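PDB 7L5I: trimethylamine-N-oxide reductase from Haemophilus influenzae, which probably reduces trimethylamine N-oxide and related oxides at a molybdenum centre carried by two molybdopterin guanine dinucleotide cofactors. Local coordinates for residues A[46-49]-A[54-57]; A[77-82]-A[683-688]; A[226-231]-A[518-523]; A[562-567]-A[590-595]. All coordinates share one frame; numbering follows the deposited sequence.

Interaction 1 of 4, residues A[46-49]-A[54-57]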
loop_
_atom_site.group_PDB
_atom_site.type_symbol
_atom_site.label_atom_id
_atom_site.label_comp_id
_atom_site.label_asym_id
_atom_site.label_seq_id
_atom_site.Cartn_x
_atom_site.Cartn_y
_atom_site.Cartn_z
ATOM N N GLY A 46 -1.229 11.162 21.724
ATOM C CA GLY A 46 -1.761 11.713 22.958
ATOM C C GLY A 46 -2.899 12.649 22.613
ATOM O O GLY A 46 -2.723 13.600 21.848
ATOM N N VAL A 47 -4.073 12.378 23.189
ATOM C CA VAL A 47 -5.300 13.114 22.866
ATOM C C VAL A 47 -5.748 13.865 24.112
ATOM O O VAL A 47 -5.992 13.251 25.145
ATOM C CB VAL A 47 -6.423 12.179 22.374
ATOM C CG1 VAL A 47 -7.615 12.987 21.949
ATOM C CG2 VAL A 47 -5.936 11.322 21.221
ATOM N N VAL A 48 -5.878 15.188 24.000
ATOM C CA VAL A 48 -6.348 16.013 25.106
ATOM C C VAL A 48 -7.861 16.147 25.015
ATOM O O VAL A 48 -8.405 16.510 23.965
ATOM C CB VAL A 48 -5.684 17.399 25.089
ATOM C CG1 VAL A 48 -6.171 18.212 26.293
ATOM C CG2 VAL A 48 -4.187 17.276 25.097
ATOM N N VAL A 49 -8.541 15.862 26.134
ATOM C CA VAL A 49 -9.991 15.908 26.223
ATOM C C VAL A 49 -10.361 16.956 27.263
ATOM O O VAL A 49 -9.832 16.932 28.383
ATOM C CB VAL A 49 -10.569 14.538 26.619
ATOM C CG1 VAL A 49 -12.073 14.555 26.583
ATOM C CG2 VAL A 49 -10.023 13.457 25.710
ATOM N N VAL A 54 -12.745 16.228 22.367
ATOM C CA VAL A 54 -11.350 16.222 21.948
ATOM C C VAL A 54 -10.972 17.599 21.438
ATOM O O VAL A 54 -11.635 18.150 20.537
ATOM C CB VAL A 54 -11.115 15.157 20.855
ATOM C CG1 VAL A 54 -9.694 15.282 20.267
ATOM C CG2 VAL A 54 -11.316 13.782 21.453
ATOM N N VAL A 55 -9.901 18.152 21.998
ATOM C CA VAL A 55 -9.419 19.479 21.627
ATOM C C VAL A 55 -8.001 19.486 21.080
ATOM O O VAL A 55 -7.608 20.483 20.482
ATOM C CB VAL A 55 -9.533 20.472 22.801
ATOM C CG1 VAL A 55 -11.015 20.744 23.098
ATOM C CG2 VAL A 55 -8.821 19.957 24.039
ATOM N N LYS A 56 -7.219 18.420 21.242
ATOM C CA LYS A 56 -5.869 18.414 20.691
ATOM C C LYS A 56 -5.415 16.973 20.549
ATOM O O LYS A 56 -5.735 16.128 21.393
ATOM C CB LYS A 56 -4.871 19.173 21.581
ATOM C CG LYS A 56 -3.516 19.507 20.908
ATOM C CD LYS A 56 -3.663 20.694 19.963
ATOM C CE LYS A 56 -2.398 21.006 19.172
ATOM N NZ LYS A 56 -1.988 19.873 18.275
ATOM N N SER A 57 -4.657 16.709 19.494
ATOM C CA SER A 57 -3.978 15.423 19.361
ATOM C C SER A 57 -2.595 15.654 18.779
ATOM O O SER A 57 -2.355 16.605 18.016
ATOM C CB SER A 57 -4.801 14.440 18.508
ATOM O OG SER A 57 -4.930 14.850 17.175
#
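V48 meets two consecutive residues of the returning strand, V55 and K56, and so forms a classic beta bulge in the hairpin of strands 43-50 and 53-59, part of the three-stranded antiparallel sheet in the molybdopterin oxidoreductase N-terminal domain. Both of its backbone polar groups are used: V48 N donates to K56 O at 2.8 Å with an N-H...O angle of 160°, and V48 O accepts from V55 N at 3.0 Å in an almost straight bond of 175°. K56 O is also approached by the CA-H of V47, at 3.4 Å from V47 CA. On one face of the ladder V47 packs on V54: V47 CG1 stands 3.5 Å from V54 CG1 and 3.8 Å from V54 CG2, so a single methyl branch meets both methyls of its partner. V49 lies on this face too, with a looser approach to V54. On the other face the CB of V48 rests against the CB of K56 at 4.0 Å, while V48 CG1 reaches V55 CG2 at 3.9 Å; the K56 chain then bends away from the strand.

Outside the hairpin, the face bearing V47, V49 and V54 is covered by V530, and V54 also sits on V73 and A74 of helix 73-78. Beyond strand 43-50, V47 pairs with V36 of strand 35-40 through the backbone. At the far end of the ladder S57 follows the valines into the interior. Its hydroxyl is placed between the backbone N and the carbonyl carbon (chi1 65°), and there S57 OG is hydrogen-bonded to both Q70 O and V73 N.

Interaction 2 of 4, residues A[77-82]-A[683-688]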
loop_
_atom_site.group_PDB
_atom_site.type_symbol
_atom_site.label_atom_id
_atom_site.label_comp_id
_atom_site.label_asym_id
_atom_site.label_seq_id
_atom_site.Cartn_x
_atom_site.Cartn_y
_atom_site.Cartn_z
ATOM N N LEU A 77 -13.348 12.568 14.473
ATOM C CA LEU A 77 -14.479 12.260 15.330
ATOM C C LEU A 77 -15.732 13.028 14.939
ATOM O O LEU A 77 -16.850 12.491 15.022
ATOM C CB LEU A 77 -14.123 12.583 16.778
ATOM C CG LEU A 77 -13.283 11.558 17.516
ATOM C CD1 LEU A 77 -12.841 12.099 18.842
ATOM C CD2 LEU A 77 -14.095 10.293 17.677
ATOM N N TYR A 78 -15.585 14.291 14.555
ATOM C CA TYR A 78 -16.719 15.203 14.482
ATOM C C TYR A 78 -17.042 15.639 13.064
ATOM O O TYR A 78 -17.912 16.491 12.869
ATOM C CB TYR A 78 -16.443 16.427 15.355
ATOM C CG TYR A 78 -16.055 16.089 16.768
ATOM C CD1 TYR A 78 -16.807 15.195 17.518
ATOM C CD2 TYR A 78 -14.916 16.639 17.348
ATOM C CE1 TYR A 78 -16.440 14.860 18.824
ATOM C CE2 TYR A 78 -14.548 16.325 18.646
ATOM C CZ TYR A 78 -15.311 15.441 19.382
ATOM O OH TYR A 78 -14.937 15.140 20.674
ATOM N N SER A 79 -16.392 15.048 12.069
ATOM C CA SER A 79 -16.590 15.455 10.691
ATOM C C SER A 79 -18.034 15.278 10.239
ATOM O O SER A 79 -18.691 14.285 10.537
ATOM C CB SER A 79 -15.668 14.638 9.776
ATOM O OG SER A 79 -15.974 14.869 8.404
ATOM N N GLU A 80 -18.508 16.244 9.451
ATOM C CA GLU A 80 -19.803 16.072 8.809
ATOM C C GLU A 80 -19.752 15.086 7.645
ATOM O O GLU A 80 -20.790 14.841 7.027
ATOM C CB GLU A 80 -20.324 17.434 8.350
ATOM C CG GLU A 80 -20.741 18.337 9.519
ATOM C CD GLU A 80 -21.782 17.679 10.421
ATOM O OE1 GLU A 80 -22.856 17.281 9.911
ATOM O OE2 GLU A 80 -21.514 17.518 11.632
ATOM N N ALA A 81 -18.587 14.518 7.327
ATOM C CA ALA A 81 -18.523 13.424 6.373
ATOM C C ALA A 81 -18.796 12.080 7.009
ATOM O O ALA A 81 -18.910 11.085 6.292
ATOM C CB ALA A 81 -17.151 13.360 5.691
ATOM N N ARG A 82 -18.936 12.011 8.334
ATOM C CA ARG A 82 -19.128 10.711 8.955
ATOM C C ARG A 82 -20.490 10.123 8.602
ATOM O O ARG A 82 -21.482 10.834 8.418
ATOM C CB ARG A 82 -19.007 10.810 10.463
ATOM C CG ARG A 82 -17.576 10.824 10.935
ATOM C CD ARG A 82 -17.438 10.600 12.340
ATOM N NE ARG A 82 -17.827 9.237 12.734
ATOM C CZ ARG A 82 -17.503 8.720 13.901
ATOM N NH1 ARG A 82 -16.776 9.426 14.752
ATOM N NH2 ARG A 82 -17.898 7.497 14.227
ATOM N N LEU A 683 -8.190 10.584 5.912
ATOM C CA LEU A 683 -7.956 11.933 6.401
ATOM C C LEU A 683 -8.155 12.959 5.292
ATOM O O LEU A 683 -7.893 14.149 5.529
ATOM C CB LEU A 683 -6.572 12.106 7.027
ATOM C CG LEU A 683 -6.234 11.061 8.102
ATOM C CD1 LEU A 683 -4.840 11.298 8.670
ATOM C CD2 LEU A 683 -7.260 11.023 9.201
ATOM N N ALA A 684 -8.584 12.550 4.099
ATOM C CA ALA A 684 -8.867 13.490 3.017
ATOM C C ALA A 684 -9.903 14.531 3.406
ATOM O O ALA A 684 -9.907 15.644 2.872
ATOM C CB ALA A 684 -9.355 12.734 1.787
ATOM N N HIS A 685 -10.801 14.182 4.310
ATOM C CA HIS A 685 -11.918 15.040 4.673
ATOM C C HIS A 685 -11.601 16.005 5.815
ATOM O O HIS A 685 -12.499 16.739 6.256
ATOM C CB HIS A 685 -13.093 14.165 5.084
ATOM C CG HIS A 685 -12.797 13.290 6.262
ATOM N ND1 HIS A 685 -11.720 12.423 6.294
ATOM C CD2 HIS A 685 -13.429 13.152 7.450
ATOM C CE1 HIS A 685 -11.698 11.802 7.456
ATOM N NE2 HIS A 685 -12.730 12.218 8.170
ATOM N N THR A 686 -10.381 15.995 6.312
ATOM C CA THR A 686 -9.971 16.755 7.475
ATOM C C THR A 686 -9.311 18.061 7.028
ATOM O O THR A 686 -9.154 18.342 5.829
ATOM C CB THR A 686 -9.002 15.980 8.360
ATOM O OG1 THR A 686 -7.735 15.855 7.691
ATOM C CG2 THR A 686 -9.553 14.613 8.752
ATOM N N SER A 687 -8.879 18.845 8.011
ATOM C CA SER A 687 -8.222 20.112 7.726
ATOM C C SER A 687 -6.847 19.947 7.093
ATOM O O SER A 687 -6.288 20.936 6.601
ATOM C CB SER A 687 -8.116 20.916 9.027
ATOM O OG SER A 687 -7.319 20.225 9.959
ATOM N N LEU A 688 -6.288 18.730 7.049
ATOM C CA LEU A 688 -5.037 18.537 6.339
ATOM C C LEU A 688 -5.170 18.876 4.856
ATOM O O LEU A 688 -4.159 19.153 4.212
ATOM C CB LEU A 688 -4.556 17.090 6.482
ATOM C CG LEU A 688 -4.192 16.681 7.923
ATOM C CD1 LEU A 688 -3.746 15.226 7.959
ATOM C CD2 LEU A 688 -3.139 17.589 8.462
HETATM O O HOH W 1 -14.618 17.144 7.954
#
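S79 OG comes up to the rim of the H685 imidazole, lying close to the ring plane and 3.2 Å from H685 CD2. This is the tight part of an otherwise small contact. S79 CB follows at 3.6 Å from the same H685 CD2, and A81 CB approaches it obliquely at 4.1 Å, so the closest approaches of both residues converge on this one ring carbon. The serine hydroxyl is fixed by its own chain: S79 OG accepts from A81 N at 2.8 Å (160°), an ST turn at the point where helix 73-78 ends. With CG between the backbone N and the carbonyl carbon (chi1 61°), the H685 ring carries its CD2 edge toward S79, and T686 CG2 sits 3.8 Å above one face, offset toward the rim.

The looser side is bridged by solvent. One water lies 2.7 Å from S79 OG and donates to H685 O over the same distance, linking the two loops where no direct hydrogen bond joins them. E80, the next residue of the turn, points away from the 683-688 loop and forms a salt bridge with K84.

H685 belongs to the loop between strands 668-671 and 699-702 of the dinucleotide-binding region, and its side chain is about 7 Å from a bound molybdopterin guanine dinucleotide. The same loop lies along helix 73-78, with L683 on Q76, T686 on D75, and S687 N bonded to D75 OD2, while N490 touches the H685 side chain.

Interaction 3 of 4, residues A[226-231]-A[518-523]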
loop_
_atom_site.group_PDB
_atom_site.type_symbol
_atom_site.label_atom_id
_atom_site.label_comp_id
_atom_site.label_asym_id
_atom_site.label_seq_id
_atom_site.Cartn_x
_atom_site.Cartn_y
_atom_site.Cartn_z
ATOM N N SER A 226 1.544 0.318 14.165
ATOM C CA SER A 226 1.625 1.748 14.467
ATOM C C SER A 226 3.079 2.168 14.332
ATOM O O SER A 226 3.950 1.566 14.954
ATOM C CB SER A 226 1.075 2.010 15.876
ATOM O OG SER A 226 1.115 3.369 16.226
ATOM N N THR A 227 3.363 3.196 13.532
ATOM C CA THR A 227 4.769 3.477 13.248
ATOM C C THR A 227 5.587 3.734 14.516
ATOM O O THR A 227 5.197 4.526 15.375
ATOM C CB THR A 227 4.917 4.666 12.289
ATOM O OG1 THR A 227 6.320 4.922 12.119
ATOM C CG2 THR A 227 4.224 5.942 12.780
ATOM N N ASP A 228 6.764 3.085 14.602
ATOM C CA ASP A 228 7.691 3.335 15.714
ATOM C C ASP A 228 8.467 4.632 15.568
ATOM O O ASP A 228 9.128 5.046 16.533
ATOM C CB ASP A 228 8.646 2.135 15.913
ATOM C CG ASP A 228 9.634 1.905 14.755
ATOM O OD1 ASP A 228 10.034 2.833 14.045
ATOM O OD2 ASP A 228 10.053 0.723 14.581
ATOM N N GLN A 229 8.363 5.301 14.417
ATOM C CA GLN A 229 8.924 6.619 14.126
ATOM C C GLN A 229 10.439 6.607 14.025
ATOM O O GLN A 229 11.038 7.667 13.827
ATOM C CB GLN A 229 8.481 7.659 15.170
ATOM C CG GLN A 229 6.981 7.655 15.350
ATOM C CD GLN A 229 6.457 8.859 16.102
ATOM O OE1 GLN A 229 5.751 9.684 15.532
ATOM N NE2 GLN A 229 6.829 8.981 17.389
ATOM N N LYS A 230 11.082 5.444 14.093
ATOM C CA LYS A 230 12.531 5.393 14.117
ATOM C C LYS A 230 13.163 5.276 12.737
ATOM O O LYS A 230 14.333 5.645 12.578
ATOM C CB LYS A 230 13.004 4.213 14.976
ATOM C CG LYS A 230 12.596 4.306 16.437
ATOM C CD LYS A 230 13.156 5.548 17.093
ATOM C CE LYS A 230 12.685 5.728 18.533
ATOM N NZ LYS A 230 13.286 6.986 19.082
ATOM N N GLY A 231 12.431 4.786 11.735
ATOM C CA GLY A 231 12.999 4.697 10.395
ATOM C C GLY A 231 13.366 6.064 9.856
ATOM O O GLY A 231 14.456 6.275 9.311
ATOM N N ASP A 518 6.882 -1.688 11.868
ATOM C CA ASP A 518 6.444 -3.078 11.826
ATOM C C ASP A 518 7.509 -4.147 12.059
ATOM O O ASP A 518 7.215 -5.333 11.998
ATOM C CB ASP A 518 5.807 -3.365 10.438
ATOM C CG ASP A 518 4.430 -2.715 10.268
ATOM O OD1 ASP A 518 3.797 -2.430 11.280
ATOM O OD2 ASP A 518 3.986 -2.498 9.116
ATOM N N TYR A 519 8.741 -3.745 12.302
ATOM C CA TYR A 519 9.803 -4.736 12.474
ATOM C C TYR A 519 10.466 -4.672 13.831
ATOM O O TYR A 519 10.890 -5.718 14.352
ATOM C CB TYR A 519 10.861 -4.552 11.379
ATOM C CG TYR A 519 10.265 -4.691 10.005
ATOM C CD1 TYR A 519 10.133 -5.929 9.415
ATOM C CD2 TYR A 519 9.791 -3.585 9.304
ATOM C CE1 TYR A 519 9.588 -6.083 8.140
ATOM C CE2 TYR A 519 9.224 -3.736 8.027
ATOM C CZ TYR A 519 9.115 -4.996 7.458
ATOM O OH TYR A 519 8.584 -5.184 6.188
ATOM N N SER A 520 10.596 -3.486 14.403
ATOM C CA SER A 520 11.278 -3.367 15.688
ATOM C C SER A 520 10.506 -4.065 16.786
ATOM O O SER A 520 11.113 -4.628 17.707
ATOM C CB SER A 520 11.460 -1.888 16.049
ATOM O OG SER A 520 10.208 -1.287 16.276
ATOM N N MET A 521 9.180 -4.043 16.701
ATOM C CA MET A 521 8.324 -4.509 17.771
ATOM C C MET A 521 8.752 -3.916 19.108
ATOM O O MET A 521 8.771 -4.603 20.130
ATOM C CB MET A 521 8.328 -6.035 17.838
ATOM C CG MET A 521 8.016 -6.681 16.531
ATOM S SD MET A 521 6.488 -5.991 15.828
ATOM C CE MET A 521 5.325 -7.067 16.538
ATOM N N MET A 522 9.096 -2.627 19.112
ATOM C CA MET A 522 9.799 -2.061 20.252
ATOM C C MET A 522 8.882 -1.558 21.367
ATOM O O MET A 522 9.393 -1.169 22.423
ATOM C CB MET A 522 10.705 -0.919 19.798
ATOM C CG MET A 522 9.961 0.217 19.240
ATOM S SD MET A 522 11.044 1.638 19.033
ATOM C CE MET A 522 12.313 0.926 18.063
ATOM N N SER A 523 7.567 -1.559 21.167
ATOM C CA SER A 523 6.653 -1.140 22.218
ATOM C C SER A 523 5.293 -1.796 22.032
ATOM O O SER A 523 4.879 -2.093 20.906
ATOM C CB SER A 523 6.417 0.377 22.252
ATOM O OG SER A 523 7.629 1.092 22.113
HETATM O O HOH W 2 10.203 -1.247 12.748
#
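D228 and S520 are joined by a short hydrogen bond, in which S520 OG donates to D228 OD2 at 2.6 Å. The hydroxyl meets the carboxylate oxygen on its anti side, 19° out of the carboxylate plane. A water adds a second link: it donates to D228 OD2 at 2.7 Å and accepts from S520 N at 2.8 Å, so that this oxygen receives two donors and the serine is bound through both its side chain and its backbone. The other carboxylate oxygen serves its own segment. D228 OD1 accepts from K230 N at 2.8 Å, an Asx turn that fixes the rotation of the carboxylate and presents OD2 to the loop. S520 OG also accepts a weak hydrogen bond from M522 N at 3.3 Å.

Apolar contact comes from M522, whose thioether lies alongside the polar bridge. M522 SD is 4.0 Å from D228 CB, and a bend at its last torsion (chi3 55°) carries M522 CE to 3.8 Å from K230 CG, where the two chains cross at about a right angle. Beyond this point the lysine runs away from the contact, to a salt bridge with E233.

The loop 518-523 turns the chain between the antiparallel strands 512-517 and 523-527, while 226-231 leads from the parallel edge strand 226-227 into helix 230-240. The two segments are thus brought together at the end of one mixed sheet, where D228 pairs with G517 through the backbone and both D228 and M522 rest on A516 of strand 512-517.

Interaction 4 of 4, residues A[562-567]-A[590-595]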
loop_
_atom_site.group_PDB
_atom_site.type_symbol
_atom_site.label_atom_id
_atom_site.label_comp_id
_atom_site.label_asym_id
_atom_site.label_seq_id
_atom_site.Cartn_x
_atom_site.Cartn_y
_atom_site.Cartn_z
ATOM N N THR A 562 -15.577 -10.653 26.587
ATOM C CA THR A 562 -15.774 -9.220 26.470
ATOM C C THR A 562 -14.602 -8.582 25.734
ATOM O O THR A 562 -13.562 -9.208 25.523
ATOM C CB THR A 562 -15.902 -8.588 27.852
ATOM O OG1 THR A 562 -14.653 -8.732 28.532
ATOM C CG2 THR A 562 -17.018 -9.281 28.644
ATOM N N GLU A 563 -14.774 -7.308 25.375
ATOM C CA GLU A 563 -13.684 -6.531 24.789
ATOM C C GLU A 563 -12.419 -6.645 25.619
ATOM O O GLU A 563 -11.340 -6.957 25.092
ATOM C CB GLU A 563 -14.104 -5.064 24.669
ATOM C CG GLU A 563 -13.096 -4.139 23.966
ATOM C CD GLU A 563 -13.547 -2.668 23.956
ATOM O OE1 GLU A 563 -13.871 -2.128 25.045
ATOM O OE2 GLU A 563 -13.573 -2.034 22.867
ATOM N N MET A 564 -12.518 -6.394 26.922
ATOM C CA MET A 564 -11.313 -6.361 27.745
ATOM C C MET A 564 -10.739 -7.755 27.955
ATOM O O MET A 564 -9.524 -7.894 28.131
ATOM C CB MET A 564 -11.600 -5.692 29.095
ATOM C CG MET A 564 -11.974 -4.207 28.975
ATOM S SD MET A 564 -10.758 -3.137 28.130
ATOM C CE MET A 564 -9.444 -3.517 29.100
ATOM N N GLU A 565 -11.572 -8.798 27.937
ATOM C CA GLU A 565 -11.040 -10.154 27.993
ATOM C C GLU A 565 -10.272 -10.522 26.728
ATOM O O GLU A 565 -9.254 -11.229 26.805
ATOM C CB GLU A 565 -12.164 -11.161 28.245
ATOM C CG GLU A 565 -12.614 -11.156 29.705
ATOM C CD GLU A 565 -13.882 -11.945 29.980
ATOM O OE1 GLU A 565 -14.657 -12.234 29.046
ATOM O OE2 GLU A 565 -14.115 -12.275 31.159
ATOM N N TRP A 566 -10.756 -10.081 25.545
ATOM C CA TRP A 566 -9.987 -10.267 24.324
ATOM C C TRP A 566 -8.637 -9.563 24.427
ATOM O O TRP A 566 -7.590 -10.141 24.115
ATOM C CB TRP A 566 -10.761 -9.727 23.112
ATOM C CG TRP A 566 -11.771 -10.616 22.447
ATOM C CD1 TRP A 566 -13.118 -10.426 22.405
ATOM C CD2 TRP A 566 -11.514 -11.808 21.706
ATOM N NE1 TRP A 566 -13.716 -11.420 21.666
ATOM C CE2 TRP A 566 -12.752 -12.284 21.232
ATOM C CE3 TRP A 566 -10.351 -12.512 21.381
ATOM C CZ2 TRP A 566 -12.861 -13.432 20.459
ATOM C CZ3 TRP A 566 -10.458 -13.655 20.627
ATOM C CH2 TRP A 566 -11.706 -14.102 20.171
ATOM N N LEU A 567 -8.641 -8.306 24.876
ATOM C CA LEU A 567 -7.394 -7.553 24.943
ATOM C C LEU A 567 -6.412 -8.200 25.909
ATOM O O LEU A 567 -5.219 -8.277 25.628
ATOM C CB LEU A 567 -7.678 -6.099 25.331
ATOM C CG LEU A 567 -8.575 -5.332 24.354
ATOM C CD1 LEU A 567 -8.600 -3.872 24.711
ATOM C CD2 LEU A 567 -8.118 -5.497 22.934
ATOM N N LYS A 590 -2.341 -3.600 35.102
ATOM C CA LYS A 590 -1.435 -2.507 35.412
ATOM C C LYS A 590 -1.048 -1.756 34.155
ATOM O O LYS A 590 -1.075 -0.516 34.117
ATOM C CB LYS A 590 -0.203 -3.070 36.129
ATOM C CG LYS A 590 0.815 -2.060 36.595
ATOM C CD LYS A 590 1.957 -2.808 37.330
ATOM C CE LYS A 590 2.486 -2.064 38.540
ATOM N NZ LYS A 590 3.073 -2.996 39.563
ATOM N N PHE A 591 -0.717 -2.486 33.084
ATOM C CA PHE A 591 -0.421 -1.822 31.812
ATOM C C PHE A 591 -1.582 -0.943 31.386
ATOM O O PHE A 591 -1.388 0.207 30.970
ATOM C CB PHE A 591 -0.104 -2.868 30.740
ATOM C CG PHE A 591 -0.090 -2.322 29.339
ATOM C CD1 PHE A 591 1.043 -1.712 28.804
ATOM C CD2 PHE A 591 -1.223 -2.411 28.571
ATOM C CE1 PHE A 591 1.016 -1.193 27.507
ATOM C CE2 PHE A 591 -1.261 -1.911 27.290
ATOM C CZ PHE A 591 -0.134 -1.304 26.755
ATOM N N TRP A 592 -2.804 -1.473 31.464
ATOM C CA TRP A 592 -3.952 -0.738 30.947
ATOM C C TRP A 592 -4.213 0.514 31.773
ATOM O O TRP A 592 -4.509 1.581 31.220
ATOM C CB TRP A 592 -5.193 -1.638 30.920
ATOM C CG TRP A 592 -6.260 -1.000 30.133
ATOM C CD1 TRP A 592 -7.388 -0.404 30.610
ATOM C CD2 TRP A 592 -6.271 -0.800 28.704
ATOM N NE1 TRP A 592 -8.109 0.137 29.571
ATOM C CE2 TRP A 592 -7.449 -0.101 28.394
ATOM C CE3 TRP A 592 -5.402 -1.155 27.669
ATOM C CZ2 TRP A 592 -7.784 0.260 27.094
ATOM C CZ3 TRP A 592 -5.733 -0.802 26.380
ATOM C CH2 TRP A 592 -6.911 -0.100 26.099
ATOM N N ALA A 593 -4.073 0.404 33.102
ATOM C CA ALA A 593 -4.285 1.557 33.979
ATOM C C ALA A 593 -3.252 2.636 33.736
ATOM O O ALA A 593 -3.561 3.833 33.811
ATOM C CB ALA A 593 -4.244 1.103 35.437
ATOM N N GLU A 594 -1.995 2.248 33.507
ATOM C CA GLU A 594 -0.947 3.229 33.260
ATOM C C GLU A 594 -1.164 3.990 31.954
ATOM O O GLU A 594 -0.812 5.168 31.871
ATOM C CB GLU A 594 0.411 2.522 33.289
ATOM C CG GLU A 594 0.740 1.964 34.691
ATOM C CD GLU A 594 2.105 1.273 34.839
ATOM O OE1 GLU A 594 2.542 0.490 33.949
ATOM O OE2 GLU A 594 2.732 1.508 35.897
ATOM N N ASN A 595 -1.766 3.353 30.950
ATOM C CA ASN A 595 -2.110 3.996 29.666
ATOM C C ASN A 595 -0.923 4.748 29.058
ATOM O O ASN A 595 -1.041 5.899 28.631
ATOM C CB ASN A 595 -3.322 4.919 29.835
ATOM C CG ASN A 595 -3.777 5.564 28.527
ATOM O OD1 ASN A 595 -4.055 6.773 28.469
ATOM N ND2 ASN A 595 -3.886 4.760 27.480
#
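The indole of W592 receives the M564 methyl on one face: M564 CE stands 3.9 Å from the centroid of the five-membered ring and only 8° off its normal, a CH-pi contact directly above the pyrrole part. The methyl is nearly equidistant from the atoms below it, 3.9 Å from W592 NE1 and 4.0 Å from W592 CE2. M564 SD lies further out above the same face, 4.8 Å from that centroid and 25° off the normal, a Met-aromatic contact made at a distance. L567 CD1 comes obliquely to the six-membered end of the indole, 4.4 Å from W592 CH2. W592 also meets the ring of F588, one turn earlier in its helix, and its side chain touches N511, L513 and P526.

The methionine chain bends at chi2 and again at chi3 (-55°), which brings CE over the ring; the two side chains cross at about a right angle. M564 sits in the first turn of helix 563-580, which opens with a capping box: E565 N donates to T562 OG1 at 3.1 Å, and T562 N donates to E565 OE1 at 3.1 Å. W592 projects from helix 588-594 toward this start, while L567, one turn after E563, also packs on L513 of strand 512-517.

No hydrogen bond or charge pair links the two helices here. The contact therefore rests on dispersion and on the probable attraction between the methyl hydrogens, slightly polarised by sulfur, and the electron-rich pyrrole ring.

In the fold
From the N terminus, interaction 1 closes a short beta hairpin before any other contact opens. Interaction 2 begins almost at once, on the helix that follows strand 53-59, and closes about 600 residues later in the dinucleotide-binding region. These two touch: V54 N lies 3.0 Å from Y78 OH, a probable hydrogen bond, and V54 CG2 packs 3.5 Å from L77 CD1. Within the long span of interaction 2 lie interaction 3, which joins the 226-231 segment to a strand-connecting loop, and then interaction 4, a local pairing of two helices. These two follow in series without crossing, their nearest atoms about 7 Å apart.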